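Local coordinates for putative fusidic acid resistance protein (Staphylococcus aureus, PDB 2YB5), which probably binds elongation factor G and confers resistance to fusidic acid by helping to clear the drug-stalled factor from the ribosome, at residues V9-Q17 with C197-N205; Y135-I145 with L207-K215. All coordinates share one frame; numbering follows the deposited sequence.

Contact 1: residues V9-Q17 with C197-N205; sequences VYKFVKVKQ and CNQNLDDIN. With ZN (zinc ion), chain C.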
loop_
_atom_site.group_PDB
_atom_site.type_symbol
_atom_site.label_atom_id
_atom_site.label_comp_id
_atom_site.label_asym_id
_atom_site.label_seq_id
_atom_site.Cartn_x
_atom_site.Cartn_y
_atom_site.Cartn_z
ATOM N N VAL A 9 6.001 0.537 -4.026
ATOM C CA VAL A 9 5.394 -0.544 -3.248
ATOM C C VAL A 9 3.916 -0.749 -3.620
ATOM O O VAL A 9 3.456 -1.890 -3.770
ATOM C CB VAL A 9 5.524 -0.264 -1.716
ATOM C CG1 VAL A 9 4.609 -1.161 -0.907
ATOM C CG2 VAL A 9 6.978 -0.433 -1.260
ATOM N N TYR A 10 3.168 0.345 -3.763
ATOM C CA TYR A 10 1.751 0.230 -4.152
ATOM C C TYR A 10 1.543 -0.386 -5.557
ATOM O O TYR A 10 0.573 -1.096 -5.776
ATOM C CB TYR A 10 1.015 1.561 -4.004
ATOM C CG TYR A 10 1.471 2.679 -4.906
ATOM C CD1 TYR A 10 0.931 2.842 -6.181
ATOM C CD2 TYR A 10 2.406 3.609 -4.466
ATOM C CE1 TYR A 10 1.334 3.885 -7.006
ATOM C CE2 TYR A 10 2.815 4.649 -5.278
ATOM C CZ TYR A 10 2.276 4.785 -6.541
ATOM O OH TYR A 10 2.689 5.828 -7.333
ATOM N N LYS A 11 2.471 -0.148 -6.484
ATOM C CA LYS A 11 2.420 -0.793 -7.806
ATOM C C LYS A 11 2.664 -2.289 -7.707
ATOM O O LYS A 11 2.066 -3.062 -8.463
ATOM C CB LYS A 11 3.418 -0.174 -8.794
ATOM C CG LYS A 11 3.054 1.240 -9.246
ATOM C CD LYS A 11 1.931 1.229 -10.280
ATOM C CE LYS A 11 1.514 2.632 -10.724
ATOM N NZ LYS A 11 0.532 2.572 -11.870
ATOM N N PHE A 12 3.525 -2.699 -6.781
ATOM C CA PHE A 12 3.752 -4.115 -6.548
ATOM C C PHE A 12 2.504 -4.801 -5.987
ATOM O O PHE A 12 2.218 -5.949 -6.317
ATOM C CB PHE A 12 4.950 -4.347 -5.619
ATOM C CG PHE A 12 5.204 -5.804 -5.330
ATOM C CD1 PHE A 12 5.982 -6.565 -6.185
ATOM C CD2 PHE A 12 4.637 -6.417 -4.217
ATOM C CE1 PHE A 12 6.218 -7.915 -5.928
ATOM C CE2 PHE A 12 4.852 -7.771 -3.965
ATOM C CZ PHE A 12 5.648 -8.518 -4.819
ATOM N N VAL A 13 1.766 -4.093 -5.142
ATOM C CA VAL A 13 0.529 -4.624 -4.591
ATOM C C VAL A 13 -0.473 -4.826 -5.716
ATOM O O VAL A 13 -1.146 -5.864 -5.775
ATOM C CB VAL A 13 -0.036 -3.718 -3.488
ATOM C CG1 VAL A 13 -1.387 -4.227 -3.006
ATOM C CG2 VAL A 13 0.954 -3.654 -2.326
ATOM N N LYS A 14 -0.523 -3.867 -6.640
ATOM C CA LYS A 14 -1.392 -3.990 -7.819
ATOM C C LYS A 14 -0.961 -5.183 -8.698
ATOM O O LYS A 14 -1.806 -5.999 -9.057
ATOM C CB LYS A 14 -1.416 -2.685 -8.624
ATOM C CG LYS A 14 -2.356 -2.677 -9.813
ATOM C CD LYS A 14 -3.805 -2.617 -9.391
ATOM C CE LYS A 14 -4.706 -2.689 -10.604
ATOM N NZ LYS A 14 -6.158 -2.571 -10.271
ATOM N N VAL A 15 0.334 -5.288 -9.023
ATOM C CA VAL A 15 0.841 -6.428 -9.806
ATOM C C VAL A 15 0.374 -7.759 -9.191
ATOM O O VAL A 15 -0.099 -8.652 -9.897
ATOM C CB VAL A 15 2.394 -6.439 -9.950
ATOM C CG1 VAL A 15 2.871 -7.760 -10.528
ATOM C CG2 VAL A 15 2.893 -5.291 -10.837
ATOM N N LYS A 16 0.494 -7.861 -7.874
ATOM C CA LYS A 16 0.104 -9.052 -7.125
ATOM C C LYS A 16 -1.398 -9.304 -7.237
ATOM O O LYS A 16 -1.823 -10.423 -7.542
ATOM C CB LYS A 16 0.538 -8.864 -5.669
ATOM C CG LYS A 16 0.126 -9.943 -4.681
ATOM C CD LYS A 16 0.525 -9.543 -3.259
ATOM C CE LYS A 16 -0.399 -8.445 -2.695
ATOM N NZ LYS A 16 0.069 -7.837 -1.392
ATOM N N GLN A 17 -2.198 -8.263 -7.024
ATOM C CA GLN A 17 -3.646 -8.352 -7.225
ATOM C C GLN A 17 -4.014 -8.814 -8.645
ATOM O O GLN A 17 -4.992 -9.546 -8.828
ATOM C CB GLN A 17 -4.339 -7.020 -6.902
ATOM C CG GLN A 17 -4.403 -6.702 -5.399
ATOM C CD GLN A 17 -4.926 -5.305 -5.087
ATOM O OE1 GLN A 17 -4.889 -4.866 -3.934
ATOM N NE2 GLN A 17 -5.420 -4.600 -6.106
ATOM N N CYS A 197 -3.084 -2.430 6.318
ATOM C CA CYS A 197 -3.517 -1.453 5.295
ATOM C C CYS A 197 -2.562 -1.380 4.093
ATOM O O CYS A 197 -2.994 -1.423 2.938
ATOM C CB CYS A 197 -3.607 -0.046 5.910
ATOM S SG CYS A 197 -4.443 1.175 4.879
ATOM N N ASN A 198 -1.271 -1.266 4.387
ATOM C CA ASN A 198 -0.245 -1.153 3.346
ATOM C C ASN A 198 -0.088 -2.400 2.475
ATOM O O ASN A 198 0.376 -2.299 1.344
ATOM C CB ASN A 198 1.095 -0.756 3.954
ATOM C CG ASN A 198 1.224 0.740 4.125
ATOM O OD1 ASN A 198 1.566 1.443 3.175
ATOM N ND2 ASN A 198 0.945 1.240 5.339
ATOM N N GLN A 199 -0.494 -3.560 3.003
ATOM C CA GLN A 199 -0.591 -4.797 2.209
ATOM C C GLN A 199 -1.762 -4.744 1.228
ATOM O O GLN A 199 -1.728 -5.407 0.195
ATOM C CB GLN A 199 -0.745 -6.036 3.112
ATOM C CG GLN A 199 0.449 -6.328 4.026
ATOM C CD GLN A 199 1.689 -6.733 3.261
ATOM O OE1 GLN A 199 2.215 -5.963 2.458
ATOM N NE2 GLN A 199 2.170 -7.955 3.502
ATOM N N ASN A 200 -2.789 -3.966 1.558
ATOM C CA ASN A 200 -3.970 -3.820 0.708
ATOM C C ASN A 200 -3.900 -2.630 -0.254
ATOM O O ASN A 200 -4.637 -2.584 -1.238
ATOM C CB ASN A 200 -5.230 -3.619 1.570
ATOM C CG ASN A 200 -5.376 -4.661 2.683
ATOM O OD1 ASN A 200 -4.851 -5.785 2.586
ATOM N ND2 ASN A 200 -6.100 -4.278 3.758
ATOM N N LEU A 201 -3.066 -1.645 0.054
ATOM C CA LEU A 201 -3.125 -0.368 -0.656
ATOM C C LEU A 201 -2.486 -0.457 -2.044
ATOM O O LEU A 201 -1.266 -0.580 -2.165
ATOM C CB LEU A 201 -2.448 0.737 0.169
ATOM C CG LEU A 201 -2.378 2.130 -0.462
ATOM C CD1 LEU A 201 -3.773 2.664 -0.813
ATOM C CD2 LEU A 201 -1.634 3.108 0.475
ATOM N N ASP A 202 -3.303 -0.366 -3.093
ATOM C CA ASP A 202 -2.764 -0.499 -4.458
ATOM C C ASP A 202 -2.635 0.817 -5.230
ATOM O O ASP A 202 -2.196 0.802 -6.375
ATOM C CB ASP A 202 -3.557 -1.515 -5.271
ATOM C CG ASP A 202 -5.007 -1.125 -5.452
ATOM O OD1 ASP A 202 -5.373 0.041 -5.184
ATOM O OD2 ASP A 202 -5.783 -2.000 -5.853
ATOM N N ASP A 203 -2.973 1.947 -4.600
ATOM C CA ASP A 203 -2.866 3.257 -5.252
ATOM C C ASP A 203 -2.621 4.375 -4.233
ATOM O O ASP A 203 -3.510 4.703 -3.448
ATOM C CB ASP A 203 -4.140 3.530 -6.060
ATOM C CG ASP A 203 -4.007 4.709 -7.014
ATOM O OD1 ASP A 203 -3.031 5.470 -6.920
ATOM O OD2 ASP A 203 -4.901 4.875 -7.870
ATOM N N ILE A 204 -1.419 4.956 -4.250
ATOM C CA ILE A 204 -1.064 6.059 -3.316
ATOM C C ILE A 204 -2.038 7.230 -3.423
ATOM O O ILE A 204 -2.221 7.967 -2.454
ATOM C CB ILE A 204 0.392 6.567 -3.505
ATOM C CG1 ILE A 204 0.856 7.396 -2.297
ATOM C CG2 ILE A 204 0.551 7.376 -4.812
ATOM C CD1 ILE A 204 1.083 6.575 -1.042
ATOM N N ASN A 205 -2.687 7.375 -4.586
ATOM C CA ASN A 205 -3.741 8.371 -4.759
ATOM C C ASN A 205 -4.846 8.245 -3.720
ATOM O O ASN A 205 -5.398 9.256 -3.311
ATOM C CB ASN A 205 -4.368 8.308 -6.160
ATOM C CG ASN A 205 -3.555 9.031 -7.211
ATOM O OD1 ASN A 205 -2.624 9.768 -6.904
ATOM N ND2 ASN A 205 -3.923 8.828 -8.482
HETATM ZN ZN ZN C . -6.674 0.235 5.062
#
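Tyr10 lays one face of its ring over Ile204: CB of Ile204 sits 3.9 Å from the centroid of the Tyr10 ring, over its face, in a CH-pi contact, and the CG2 methyl of Ile204 is 3.6 Å from Tyr10 CZ. The ring gets there because CG of Tyr10 stands between the backbone N and the carbonyl carbon (chi1 65°), an unusual choice within a helix. One turn on, Val13 presses both methyls mainly against backbone oxygens; its CG1 lies 3.4 Å from Gln199 O, while Val13 CB is 3.6 Å from Leu201 O. The helical segment 9-17 thus rests on the loop that joins helix 194-200 to helix 204-214, the second of which starts right after Asp203, an N-cap whose OD1 accepts from Asn205 N. Gln17 closes the far end of the contact. Extended beyond CG, it delivers NE2 to Asp202 OD2 at 2.6 Å, a short bond (158° at the hydrogen) made to the anti lone pair and nearly in the amide plane, with amide and carboxylate planes turned 64° apart. Lys16, bent at chi3, sends NZ to Gln199 O in a weak bond of 3.4 Å. Cys197, at the start of the segment 197-205, binds zinc with Cys158, Cys161 and Cys191, so the N-terminal helix docks on residues directly following a ligand of the treble-clef finger. Lys14 NZ stays 4.5 Å from Asp202 OD2, beyond a salt bridge, so across this contact the bond to Asp202 comes from the neutral amide of Gln17, with the lysine charge probably adding a diffuse electrostatic attraction.

Contact 2: residues Y135-I145 with L207-K215; sequences YKNLDDKFEGI and LYEFIVKIK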
loop_
_atom_site.group_PDB
_atom_site.type_symbol
_atom_site.label_atom_id
_atom_site.label_comp_id
_atom_site.label_asym_id
_atom_site.label_seq_id
_atom_site.Cartn_x
_atom_site.Cartn_y
_atom_site.Cartn_z
ATOM N N TYR A 135 4.381 10.029 4.808
ATOM C CA TYR A 135 4.422 9.644 3.403
ATOM C C TYR A 135 5.166 10.698 2.576
ATOM O O TYR A 135 5.479 11.798 3.063
ATOM C CB TYR A 135 2.993 9.462 2.860
ATOM C CG TYR A 135 2.154 10.723 2.959
ATOM C CD1 TYR A 135 2.155 11.654 1.929
ATOM C CD2 TYR A 135 1.384 10.998 4.090
ATOM C CE1 TYR A 135 1.403 12.816 2.013
ATOM C CE2 TYR A 135 0.651 12.162 4.193
ATOM C CZ TYR A 135 0.663 13.064 3.141
ATOM O OH TYR A 135 -0.050 14.222 3.196
ATOM N N LYS A 136 5.454 10.336 1.331
ATOM C CA LYS A 136 6.008 11.262 0.341
ATOM C C LYS A 136 4.876 11.806 -0.519
ATOM O O LYS A 136 4.018 11.043 -0.960
ATOM C CB LYS A 136 7.002 10.543 -0.561
ATOM C CG LYS A 136 8.291 10.126 0.116
ATOM C CD LYS A 136 9.205 11.302 0.404
ATOM C CE LYS A 136 10.627 10.848 0.709
ATOM N NZ LYS A 136 11.422 10.594 -0.536
ATOM N N ASN A 137 4.883 13.113 -0.772
ATOM C CA ASN A 137 3.868 13.734 -1.625
ATOM C C ASN A 137 4.236 13.662 -3.115
ATOM O O ASN A 137 5.266 13.100 -3.484
ATOM C CB ASN A 137 3.581 15.185 -1.189
ATOM C CG ASN A 137 4.776 16.097 -1.343
ATOM O OD1 ASN A 137 5.676 15.823 -2.126
ATOM N ND2 ASN A 137 4.785 17.198 -0.596
ATOM N N LEU A 138 3.373 14.221 -3.960
ATOM C CA LEU A 138 3.608 14.278 -5.406
ATOM C C LEU A 138 4.938 14.906 -5.816
ATOM O O LEU A 138 5.448 14.592 -6.890
ATOM C CB LEU A 138 2.435 14.994 -6.099
ATOM C CG LEU A 138 1.283 14.073 -6.515
ATOM C CD1 LEU A 138 -0.110 14.671 -6.218
ATOM C CD2 LEU A 138 1.395 13.709 -7.994
ATOM N N ASP A 139 5.507 15.768 -4.965
ATOM C CA ASP A 139 6.823 16.375 -5.208
ATOM C C ASP A 139 7.978 15.586 -4.578
ATOM O O ASP A 139 9.079 16.123 -4.408
ATOM C CB ASP A 139 6.878 17.800 -4.630
ATOM C CG ASP A 139 5.843 18.727 -5.222
ATOM O OD1 ASP A 139 5.635 18.691 -6.459
ATOM O OD2 ASP A 139 5.246 19.506 -4.441
ATOM N N ASP A 140 7.726 14.328 -4.221
ATOM C CA ASP A 140 8.724 13.465 -3.581
ATOM C C ASP A 140 9.296 14.058 -2.286
ATOM O O ASP A 140 10.485 13.895 -1.999
ATOM C CB ASP A 140 9.856 13.109 -4.566
ATOM C CG ASP A 140 10.862 12.114 -3.979
ATOM O OD1 ASP A 140 10.429 11.162 -3.296
ATOM O OD2 ASP A 140 12.087 12.291 -4.188
ATOM N N LYS A 141 8.463 14.740 -1.500
ATOM C CA LYS A 141 8.902 15.194 -0.175
ATOM C C LYS A 141 7.967 14.736 0.931
ATOM O O LYS A 141 6.784 14.435 0.694
ATOM C CB LYS A 141 9.135 16.706 -0.117
ATOM C CG LYS A 141 7.992 17.583 -0.549
ATOM C CD LYS A 141 8.477 19.018 -0.813
ATOM C CE LYS A 141 7.373 19.878 -1.427
ATOM N NZ LYS A 141 6.137 19.912 -0.584
ATOM N N PHE A 142 8.525 14.685 2.139
ATOM C CA PHE A 142 7.835 14.116 3.276
ATOM C C PHE A 142 6.729 15.040 3.744
ATOM O O PHE A 142 6.918 16.247 3.855
ATOM C CB PHE A 142 8.801 13.855 4.439
ATOM C CG PHE A 142 9.670 12.642 4.261
ATOM C CD1 PHE A 142 9.107 11.382 4.058
ATOM C CD2 PHE A 142 11.058 12.752 4.357
ATOM C CE1 PHE A 142 9.917 10.247 3.911
ATOM C CE2 PHE A 142 11.878 11.631 4.219
ATOM C CZ PHE A 142 11.305 10.372 3.989
ATOM N N GLU A 143 5.559 14.454 3.963
ATOM C CA GLU A 143 4.473 15.099 4.673
ATOM C C GLU A 143 4.050 14.158 5.788
ATOM O O GLU A 143 4.407 12.977 5.786
ATOM C CB GLU A 143 3.288 15.376 3.744
ATOM C CG GLU A 143 3.469 16.620 2.890
ATOM C CD GLU A 143 2.382 16.791 1.855
ATOM O OE1 GLU A 143 1.428 15.975 1.831
ATOM O OE2 GLU A 143 2.492 17.747 1.058
ATOM N N GLY A 144 3.294 14.693 6.736
ATOM C CA GLY A 144 2.798 13.916 7.848
ATOM C C GLY A 144 1.531 14.517 8.423
ATOM O O GLY A 144 1.281 15.733 8.327
ATOM N N ILE A 145 0.730 13.650 9.024
ATOM C CA ILE A 145 -0.501 14.034 9.680
ATOM C C ILE A 145 -0.624 13.137 10.908
ATOM O O ILE A 145 -0.027 12.067 10.948
ATOM C CB ILE A 145 -1.691 13.832 8.707
ATOM C CG1 ILE A 145 -2.944 14.548 9.200
ATOM C CG2 ILE A 145 -1.968 12.346 8.499
ATOM C CD1 ILE A 145 -4.160 14.370 8.274
ATOM N N LEU A 207 -4.530 7.459 -0.622
ATOM C CA LEU A 207 -4.059 8.145 0.578
ATOM C C LEU A 207 -4.087 9.658 0.399
ATOM O O LEU A 207 -4.458 10.389 1.328
ATOM C CB LEU A 207 -2.639 7.702 0.936
ATOM C CG LEU A 207 -2.039 8.359 2.177
ATOM C CD1 LEU A 207 -2.852 7.993 3.425
ATOM C CD2 LEU A 207 -0.566 7.947 2.320
ATOM N N TYR A 208 -3.674 10.131 -0.777
ATOM C CA TYR A 208 -3.702 11.568 -1.053
ATOM C C TYR A 208 -5.126 12.127 -0.984
ATOM O O TYR A 208 -5.326 13.231 -0.496
ATOM C CB TYR A 208 -3.117 11.888 -2.431
ATOM C CG TYR A 208 -1.649 11.599 -2.610
ATOM C CD1 TYR A 208 -0.781 11.473 -1.522
ATOM C CD2 TYR A 208 -1.115 11.476 -3.890
ATOM C CE1 TYR A 208 0.576 11.231 -1.718
ATOM C CE2 TYR A 208 0.226 11.225 -4.093
ATOM C CZ TYR A 208 1.066 11.101 -3.009
ATOM O OH TYR A 208 2.397 10.850 -3.225
ATOM N N GLU A 209 -6.106 11.349 -1.449
ATOM C CA GLU A 209 -7.504 11.794 -1.464
ATOM C C GLU A 209 -8.111 11.769 -0.064
ATOM O O GLU A 209 -8.913 12.640 0.282
ATOM C CB GLU A 209 -8.345 10.943 -2.411
ATOM C CG GLU A 209 -7.993 11.105 -3.867
ATOM C CD GLU A 209 -8.742 10.133 -4.758
ATOM O OE1 GLU A 209 -9.956 9.888 -4.515
ATOM O OE2 GLU A 209 -8.121 9.625 -5.723
ATOM N N PHE A 210 -7.733 10.773 0.735
ATOM C CA PHE A 210 -8.104 10.751 2.136
ATOM C C PHE A 210 -7.536 11.987 2.846
ATOM O O PHE A 210 -8.261 12.681 3.560
ATOM C CB PHE A 210 -7.599 9.469 2.792
ATOM C CG PHE A 210 -7.819 9.417 4.269
ATOM C CD1 PHE A 210 -9.090 9.223 4.785
ATOM C CD2 PHE A 210 -6.758 9.545 5.149
ATOM C CE1 PHE A 210 -9.297 9.175 6.156
ATOM C CE2 PHE A 210 -6.966 9.499 6.526
ATOM C CZ PHE A 210 -8.241 9.318 7.019
ATOM N N ILE A 211 -6.255 12.279 2.631
ATOM C CA ILE A 211 -5.601 13.399 3.322
ATOM C C ILE A 211 -6.293 14.712 2.970
ATOM O O ILE A 211 -6.663 15.468 3.864
ATOM C CB ILE A 211 -4.099 13.500 2.991
ATOM C CG1 ILE A 211 -3.333 12.295 3.537
ATOM C CG2 ILE A 211 -3.476 14.779 3.584
ATOM C CD1 ILE A 211 -3.249 12.231 5.017
ATOM N N VAL A 212 -6.489 14.947 1.670
ATOM C CA VAL A 212 -7.131 16.160 1.154
ATOM C C VAL A 212 -8.500 16.425 1.778
ATOM O O VAL A 212 -8.840 17.566 2.064
ATOM C CB VAL A 212 -7.280 16.100 -0.393
ATOM C CG1 VAL A 212 -8.347 17.100 -0.907
ATOM C CG2 VAL A 212 -5.947 16.369 -1.056
ATOM N N LYS A 213 -9.274 15.370 1.994
ATOM C CA LYS A 213 -10.639 15.507 2.494
ATOM C C LYS A 213 -10.717 15.763 3.998
ATOM O O LYS A 213 -11.733 16.252 4.490
ATOM C CB LYS A 213 -11.445 14.271 2.123
ATOM C CG LYS A 213 -11.684 14.170 0.622
ATOM C CD LYS A 213 -12.159 12.783 0.209
ATOM C CE LYS A 213 -12.568 12.761 -1.262
ATOM N NZ LYS A 213 -13.825 13.534 -1.514
ATOM N N ILE A 214 -9.658 15.444 4.732
ATOM C CA ILE A 214 -9.668 15.654 6.182
ATOM C C ILE A 214 -8.686 16.724 6.676
ATOM O O ILE A 214 -8.713 17.074 7.853
ATOM C CB ILE A 214 -9.428 14.324 6.951
ATOM C CG1 ILE A 214 -7.982 13.852 6.795
ATOM C CG2 ILE A 214 -10.396 13.240 6.455
ATOM C CD1 ILE A 214 -7.639 12.646 7.642
ATOM N N LYS A 215 -7.838 17.249 5.790
ATOM C CA LYS A 215 -6.699 18.106 6.199
ATOM C C LYS A 215 -7.142 19.542 6.495
ATOM O O LYS A 215 -8.338 19.854 6.504
ATOM C CB LYS A 215 -5.607 18.106 5.114
ATOM C CG LYS A 215 -4.185 18.441 5.591
ATOM C CD LYS A 215 -3.248 18.708 4.407
ATOM C CE LYS A 215 -1.776 18.833 4.830
ATOM N NZ LYS A 215 -1.103 17.514 5.067
#
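Tyr208 OH donates to the backbone oxygen of Lys136 at 2.8 Å, approaching with a C=O...donor angle of 138° and tilted 21° from the carbonyl plane. Lys136 O and Tyr135 CD1 both lie at the edge of the Tyr208 ring, in its plane, and CG of Leu138 is 3.9 Å from Tyr208 CE2. Thus the tyrosine reaches from the helix to the end of strand 130-136 and the start of the type I turn Asn137-Asp140. This turn links two antiparallel strands into a beta hairpin of the five-stranded sheet, and helix 204-214 of the treble-clef region packs against the hairpin. Tyr135 fills the middle of the interface. With CG between its backbone N and carbonyl carbon (chi1 60°), its ring is directed at the helix, where Leu207 CD2 comes within 3.9 Å of Tyr135 CB and Ile211 CG2 within 3.5 Å of Tyr135 OH. Tyr135 OH also donates to the anti lone pair of Glu143 OE1, at 2.7 Å, across the hairpin. The other carboxylate oxygen, OE2, receives Asn137 ND2 from above the carboxylate plane, so two bonds brace Glu143 between the ring hydroxyl and the turn. Lys215 NZ is 4.4 Å from Glu143 OE1, too far for a salt bridge, though its charge may still steady the carboxylate. Farther along strand 142-149, Ile145 and Ile211 meet tip to tip, CG2 of Ile145 to CD1 of Ile211 at 3.7 Å, while Ile145 CD1 touches CD1 of Ile214, a side chain that also packs on Phe170 of strand 167-172.

Helix 204-214 joins the two contacts: its first residue, Ile204, meets Tyr10 of the N-terminal helix in contact 1, and the turns that follow carry contact 2 against the hairpin. The segments 197-205 and 207-215 adjoin in sequence, yet the contact centres are 16 Å apart and the contacts do not otherwise touch. Segment 197-205 of contact 1 begins with the zinc ligand Cys197, which does not itself touch 9-17, whereas in contact 2 the side chain of Leu207 is about 9 Å from the metal. One contact joins the region of the elongation factor G-binding N-terminal family to the zinc-finger region; the other lies within the latter, between helix and sheet.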